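Local coordinates for antifreeze protein (Marinomonas primoryensis, PDB 3P4G) that probably binds ice through ordered surface waters, as a hyperactive, calcium-dependent antifreeze protein built as a right-handed beta-helix, at residues Ser253-Leu267 with Ala272-Tyr285. Sequence-based numbering, arbitrary orientation. Where two conformers were deposited one is given.
With CA (calcium ion), chain P; CA (calcium ion), chain O; CA (calcium ion), chain Q.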
loop_
_atom_site.group_PDB
_atom_site.type_symbol
_atom_site.label_atom_id
_atom_site.label_comp_id
_atom_site.label_asym_id
_atom_site.label_seq_id
_atom_site.Cartn_x
_atom_site.Cartn_y
_atom_site.Cartn_z
ATOM N N SER A 253 -13.787 -12.130 5.525
ATOM C CA SER A 253 -14.847 -12.459 4.594
ATOM C C SER A 253 -14.267 -12.533 3.176
ATOM O O SER A 253 -13.585 -11.591 2.724
ATOM C CB SER A 253 -15.923 -11.408 4.719
ATOM O OG SER A 253 -16.541 -11.555 5.984
ATOM N N LEU A 254 -14.530 -13.642 2.489
ATOM C CA LEU A 254 -13.858 -13.883 1.215
ATOM C C LEU A 254 -14.610 -13.331 0.014
ATOM O O LEU A 254 -14.025 -13.195 -1.077
ATOM C CB LEU A 254 -13.557 -15.371 1.027
ATOM C CG LEU A 254 -12.645 -15.938 2.130
ATOM C CD1 LEU A 254 -12.255 -17.439 1.896
ATOM C CD2 LEU A 254 -11.377 -15.091 2.363
ATOM N N GLY A 255 -15.873 -12.979 0.237
ATOM C CA GLY A 255 -16.637 -12.352 -0.784
ATOM C C GLY A 255 -17.218 -13.374 -1.781
ATOM O O GLY A 255 -17.100 -14.582 -1.628
ATOM N N THR A 256 -17.952 -12.879 -2.754
ATOM C CA THR A 256 -18.393 -13.755 -3.827
ATOM C C THR A 256 -17.111 -14.278 -4.531
ATOM O O THR A 256 -16.011 -13.761 -4.318
ATOM C CB THR A 256 -19.283 -13.060 -4.869
ATOM O OG1 THR A 256 -18.520 -12.118 -5.635
ATOM C CG2 THR A 256 -20.475 -12.344 -4.203
ATOM N N GLY A 257 -17.316 -15.263 -5.394
ATOM C CA GLY A 257 -16.232 -15.968 -6.079
ATOM C C GLY A 257 -15.798 -17.192 -5.293
ATOM O O GLY A 257 -16.204 -17.396 -4.145
ATOM N N ASP A 258 -14.887 -17.903 -5.852
ATOM C CA ASP A 258 -14.484 -19.241 -5.425
ATOM C C ASP A 258 -13.240 -19.091 -4.583
ATOM O O ASP A 258 -12.155 -18.743 -5.123
ATOM C CB ASP A 258 -14.232 -20.159 -6.623
ATOM C CG ASP A 258 -15.512 -20.543 -7.341
ATOM O OD1 ASP A 258 -16.601 -20.344 -6.765
ATOM O OD2 ASP A 258 -15.525 -21.049 -8.483
ATOM N N ASP A 259 -13.206 -18.854 -3.244
ATOM C CA ASP A 259 -12.063 -18.322 -2.497
ATOM C C ASP A 259 -11.360 -19.356 -1.652
ATOM O O ASP A 259 -11.951 -20.386 -1.303
ATOM C CB ASP A 259 -12.573 -17.191 -1.595
ATOM C CG ASP A 259 -13.241 -16.101 -2.406
ATOM O OD1 ASP A 259 -12.534 -15.400 -3.147
ATOM O OD2 ASP A 259 -14.466 -15.952 -2.322
ATOM N N VAL A 260 -10.112 -19.064 -1.278
ATOM C CA VAL A 260 -9.343 -19.955 -0.423
ATOM C C VAL A 260 -8.863 -19.159 0.790
ATOM O O VAL A 260 -8.350 -18.021 0.643
ATOM C CB VAL A 260 -8.101 -20.538 -1.195
ATOM C CG1 VAL A 260 -7.121 -21.171 -0.198
ATOM C CG2 VAL A 260 -8.617 -21.518 -2.313
ATOM N N LEU A 261 -9.019 -19.741 1.979
ATOM C CA LEU A 261 -8.434 -19.155 3.195
ATOM C C LEU A 261 -7.505 -20.184 3.830
ATOM O O LEU A 261 -7.897 -21.300 4.143
ATOM C CB LEU A 261 -9.541 -18.761 4.187
ATOM C CG LEU A 261 -9.003 -18.285 5.550
ATOM C CD1 LEU A 261 -8.162 -17.002 5.398
ATOM C CD2 LEU A 261 -10.241 -17.957 6.419
ATOM N N ILE A 262 -6.252 -19.809 3.946
ATOM C CA ILE A 262 -5.261 -20.606 4.664
ATOM C C ILE A 262 -4.920 -19.964 5.973
ATOM O O ILE A 262 -4.450 -18.832 6.020
ATOM C CB ILE A 262 -3.995 -20.809 3.820
ATOM C CG1 ILE A 262 -4.377 -21.581 2.547
ATOM C CG2 ILE A 262 -2.921 -21.701 4.569
ATOM C CD1 ILE A 262 -3.399 -21.414 1.527
ATOM N N VAL A 263 -5.136 -20.723 7.047
ATOM C CA VAL A 263 -4.883 -20.199 8.394
ATOM C C VAL A 263 -3.855 -21.098 9.016
ATOM O O VAL A 263 -4.111 -22.289 9.275
ATOM C CB VAL A 263 -6.211 -20.014 9.210
ATOM C CG1 VAL A 263 -7.231 -20.952 8.784
ATOM C CG2 VAL A 263 -6.050 -20.073 10.684
ATOM N N GLU A 264 -2.684 -20.524 9.307
ATOM C CA GLU A 264 -1.580 -21.368 9.752
ATOM C C GLU A 264 -1.486 -21.541 11.288
ATOM O O GLU A 264 -0.677 -22.337 11.767
ATOM C CB GLU A 264 -0.261 -20.830 9.201
ATOM C CG GLU A 264 -0.213 -20.771 7.680
ATOM C CD GLU A 264 1.163 -20.351 7.138
ATOM O OE1 GLU A 264 2.114 -20.199 7.917
ATOM O OE2 GLU A 264 1.304 -20.177 5.904
ATOM N N HIS A 265 -2.276 -20.773 12.049
ATOM C CA HIS A 265 -2.164 -20.756 13.512
ATOM C C HIS A 265 -3.586 -20.798 14.143
ATOM O O HIS A 265 -4.530 -21.314 13.510
ATOM C CB HIS A 265 -1.278 -19.536 13.914
ATOM C CG HIS A 265 -0.534 -19.749 15.192
ATOM N ND1 HIS A 265 -1.140 -19.650 16.433
ATOM C CD2 HIS A 265 0.739 -20.152 15.428
ATOM C CE1 HIS A 265 -0.257 -19.954 17.378
ATOM N NE2 HIS A 265 0.901 -20.215 16.796
ATOM N N GLU A 266 -3.747 -20.310 15.364
ATOM C CA GLU A 266 -5.037 -20.303 16.049
ATOM C C GLU A 266 -6.065 -19.513 15.269
ATOM O O GLU A 266 -5.753 -18.487 14.663
ATOM C CB GLU A 266 -4.897 -19.677 17.452
ATOM C CG GLU A 266 -4.122 -20.544 18.410
ATOM C CD GLU A 266 -3.737 -19.832 19.687
ATOM O OE1 GLU A 266 -4.481 -18.956 20.154
ATOM O OE2 GLU A 266 -2.679 -20.186 20.219
ATOM N N LEU A 267 -7.311 -19.986 15.310
ATOM C CA LEU A 267 -8.401 -19.303 14.636
ATOM C C LEU A 267 -9.549 -19.053 15.618
ATOM O O LEU A 267 -10.342 -19.973 15.921
ATOM C CB LEU A 267 -8.908 -20.118 13.403
ATOM C CG LEU A 267 -10.048 -19.434 12.665
ATOM C CD1 LEU A 267 -9.529 -18.092 12.019
ATOM C CD2 LEU A 267 -10.615 -20.372 11.572
ATOM N N ALA A 272 -15.758 -16.242 6.820
ATOM C CA ALA A 272 -16.851 -16.542 5.859
ATOM C C ALA A 272 -16.342 -16.720 4.463
ATOM O O ALA A 272 -15.580 -15.892 3.943
ATOM C CB ALA A 272 -17.933 -15.443 5.894
ATOM N N GLY A 273 -16.757 -17.810 3.840
ATOM C CA GLY A 273 -16.481 -18.021 2.404
ATOM C C GLY A 273 -17.379 -17.119 1.540
ATOM O O GLY A 273 -16.970 -16.731 0.404
ATOM N N ASN A 274 -18.565 -16.790 2.103
ATOM C CA ASN A 274 -19.646 -16.087 1.404
ATOM C C ASN A 274 -20.041 -16.908 0.163
ATOM O O ASN A 274 -19.824 -18.135 0.147
ATOM C CB ASN A 274 -19.203 -14.645 1.042
ATOM C CG ASN A 274 -18.857 -13.823 2.286
ATOM O OD1 ASN A 274 -17.783 -13.286 2.359
ATOM N ND2 ASN A 274 -19.782 -13.743 3.270
ATOM N N GLU A 275 -20.630 -16.269 -0.843
ATOM C CA GLU A 275 -21.096 -17.024 -2.022
ATOM C C GLU A 275 -19.890 -17.644 -2.703
ATOM O O GLU A 275 -18.816 -17.078 -2.643
ATOM C CB GLU A 275 -21.801 -16.095 -3.034
ATOM C CG GLU A 275 -23.074 -15.422 -2.479
ATOM C CD GLU A 275 -22.851 -14.098 -1.666
ATOM O OE1 GLU A 275 -21.734 -13.725 -1.209
ATOM O OE2 GLU A 275 -23.875 -13.407 -1.464
ATOM N N GLY A 276 -20.121 -18.750 -3.395
ATOM C CA GLY A 276 -19.076 -19.379 -4.227
ATOM C C GLY A 276 -18.591 -20.637 -3.539
ATOM O O GLY A 276 -19.070 -21.035 -2.432
ATOM N N ASP A 277 -17.598 -21.257 -4.168
ATOM C CA ASP A 277 -17.060 -22.562 -3.761
ATOM C C ASP A 277 -15.794 -22.287 -2.988
ATOM O O ASP A 277 -14.753 -21.950 -3.565
ATOM C CB ASP A 277 -16.762 -23.368 -5.020
ATOM C CG ASP A 277 -16.423 -24.792 -4.722
ATOM O OD1 ASP A 277 -17.162 -25.397 -3.915
ATOM O OD2 ASP A 277 -15.447 -25.309 -5.319
ATOM N N ASP A 278 -15.922 -22.316 -1.666
ATOM C CA ASP A 278 -14.880 -21.788 -0.787
ATOM C C ASP A 278 -14.198 -22.898 0.031
ATOM O O ASP A 278 -14.858 -23.847 0.538
ATOM C CB ASP A 278 -15.485 -20.722 0.111
ATOM C CG ASP A 278 -16.106 -19.577 -0.698
ATOM O OD1 ASP A 278 -15.364 -18.825 -1.380
ATOM O OD2 ASP A 278 -17.345 -19.455 -0.678
ATOM N N SER A 279 -12.876 -22.721 0.200
ATOM C CA SER A 279 -11.982 -23.673 0.864
ATOM C C SER A 279 -11.227 -23.050 2.012
ATOM O O SER A 279 -10.799 -21.890 1.935
ATOM C CB SER A 279 -10.922 -24.239 -0.122
ATOM O OG SER A 279 -11.526 -24.851 -1.265
ATOM N N ILE A 280 -11.072 -23.830 3.060
ATOM C CA ILE A 280 -10.291 -23.352 4.214
ATOM C C ILE A 280 -9.329 -24.454 4.617
ATOM O O ILE A 280 -9.719 -25.628 4.705
ATOM C CB ILE A 280 -11.183 -22.846 5.397
ATOM C CG1 ILE A 280 -10.312 -22.178 6.485
ATOM C CG2 ILE A 280 -12.046 -23.981 6.063
ATOM C CD1 ILE A 280 -11.100 -21.618 7.671
ATOM N N TYR A 281 -8.091 -24.065 4.957
ATOM C CA TYR A 281 -7.102 -25.005 5.420
ATOM C C TYR A 281 -6.717 -24.568 6.829
ATOM O O TYR A 281 -6.171 -23.492 7.012
ATOM C CB TYR A 281 -5.868 -24.922 4.513
ATOM C CG TYR A 281 -4.727 -25.854 4.859
ATOM C CD1 TYR A 281 -4.939 -27.042 5.592
ATOM C CD2 TYR A 281 -3.430 -25.590 4.380
ATOM C CE1 TYR A 281 -3.905 -27.897 5.890
ATOM C CE2 TYR A 281 -2.354 -26.466 4.697
ATOM C CZ TYR A 281 -2.615 -27.612 5.435
ATOM O OH TYR A 281 -1.576 -28.489 5.764
ATOM N N LEU A 282 -7.026 -25.414 7.794
ATOM C CA LEU A 282 -6.727 -25.161 9.215
ATOM C C LEU A 282 -5.455 -25.918 9.543
ATOM O O LEU A 282 -5.505 -27.030 10.087
ATOM C CB LEU A 282 -7.871 -25.682 10.085
ATOM C CG LEU A 282 -9.261 -25.053 9.825
ATOM C CD1 LEU A 282 -10.387 -25.774 10.584
ATOM C CD2 LEU A 282 -9.248 -23.561 10.223
ATOM N N LYS A 283 -4.314 -25.323 9.220
ATOM C CA LYS A 283 -3.039 -26.060 9.319
ATOM C C LYS A 283 -2.668 -26.336 10.786
ATOM O O LYS A 283 -1.931 -27.288 11.088
ATOM C CB LYS A 283 -1.955 -25.228 8.656
ATOM C CG LYS A 283 -0.555 -25.848 8.578
ATOM C CD LYS A 283 0.249 -25.090 7.491
ATOM C CE LYS A 283 1.311 -26.002 6.892
ATOM N NZ LYS A 283 2.482 -26.204 7.824
ATOM N N PHE A 284 -3.202 -25.536 11.709
ATOM C CA PHE A 284 -2.834 -25.605 13.137
ATOM C C PHE A 284 -3.580 -26.694 13.932
ATOM O O PHE A 284 -3.154 -27.059 15.037
ATOM C CB PHE A 284 -3.056 -24.226 13.777
ATOM C CG PHE A 284 -2.484 -24.058 15.185
ATOM C CD1 PHE A 284 -1.143 -23.771 15.380
ATOM C CD2 PHE A 284 -3.328 -24.139 16.312
ATOM C CE1 PHE A 284 -0.628 -23.571 16.682
ATOM C CE2 PHE A 284 -2.831 -23.955 17.612
ATOM C CZ PHE A 284 -1.469 -23.646 17.776
ATOM N N TYR A 285 -4.658 -27.220 13.365
ATOM C CA TYR A 285 -5.545 -28.145 14.079
ATOM C C TYR A 285 -5.581 -29.489 13.397
ATOM O O TYR A 285 -5.760 -29.565 12.180
ATOM C CB TYR A 285 -6.966 -27.575 14.097
ATOM C CG TYR A 285 -7.072 -26.237 14.782
ATOM C CD1 TYR A 285 -6.961 -25.021 14.040
ATOM C CD2 TYR A 285 -7.292 -26.172 16.169
ATOM C CE1 TYR A 285 -7.089 -23.801 14.670
ATOM C CE2 TYR A 285 -7.402 -24.960 16.811
ATOM C CZ TYR A 285 -7.284 -23.775 16.058
ATOM O OH TYR A 285 -7.412 -22.584 16.695
HETATM CA CA CA P . -16.593 -16.902 -1.853
HETATM CA CA CA O . -13.846 -13.485 -3.423
HETATM CA CA CA Q . -19.422 -20.447 -0.195
HETATM O O HOH W 1 -19.109 -12.234 5.675
HETATM O O HOH W 2 -12.230 -22.808 -3.280
HETATM O O HOH W 3 -5.240 -23.307 11.589
HETATM O O HOH W 4 -19.152 -20.275 2.185
HETATM O O HOH W 5 -21.851 -20.208 -0.619
#
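Phe284 lays its ring against the imidazole of His265 in a face-to-face stack, centroids 4.4 Å apart and planes 28° from parallel, with CE1 over the centre of the histidine ring. CG of Phe284 stands anti to the backbone N (chi1 -169°), which lays the ring alongside the histidine, both side chains pointing the same way; Glu266 CG meets its CE2. Beside it, the Tyr285 hydroxyl accepts the N-H of Leu267, which comes in at the ring edge near its plane, N to OH 2.9 Å and nearly straight at 166°. A phenylalanine in place of Tyr285 would probably leave that Leu267 N-H without its mate and the loop after strand 260-263 less firmly held. Strands 260-263 and 279-282 run parallel in register. Inside, Val263 CG1 and Leu267 CD2 both touch Leu282 CD2, at 3.6 and 3.7 Å, while Leu261 lies alongside Ile280; helix 294-300 covers Leu267 and Ile280. At the other end, one calcium ion is shared by the two coils, gripped by the carbonyls of Gly255, Gly257, Gly273 and Glu275 and by Asp259 OD2 and Asp278 OD1. Asp278 OD1 also accepts the Asp259 amide, N to OD1 2.9 Å, and Asn274 OD1 takes Gly255 N on an in-plane lone pair. Asp259 and Asp278 each reach a further calcium, making the ladder of ions between successive turns that marks a calcium-binding right-handed beta-helix.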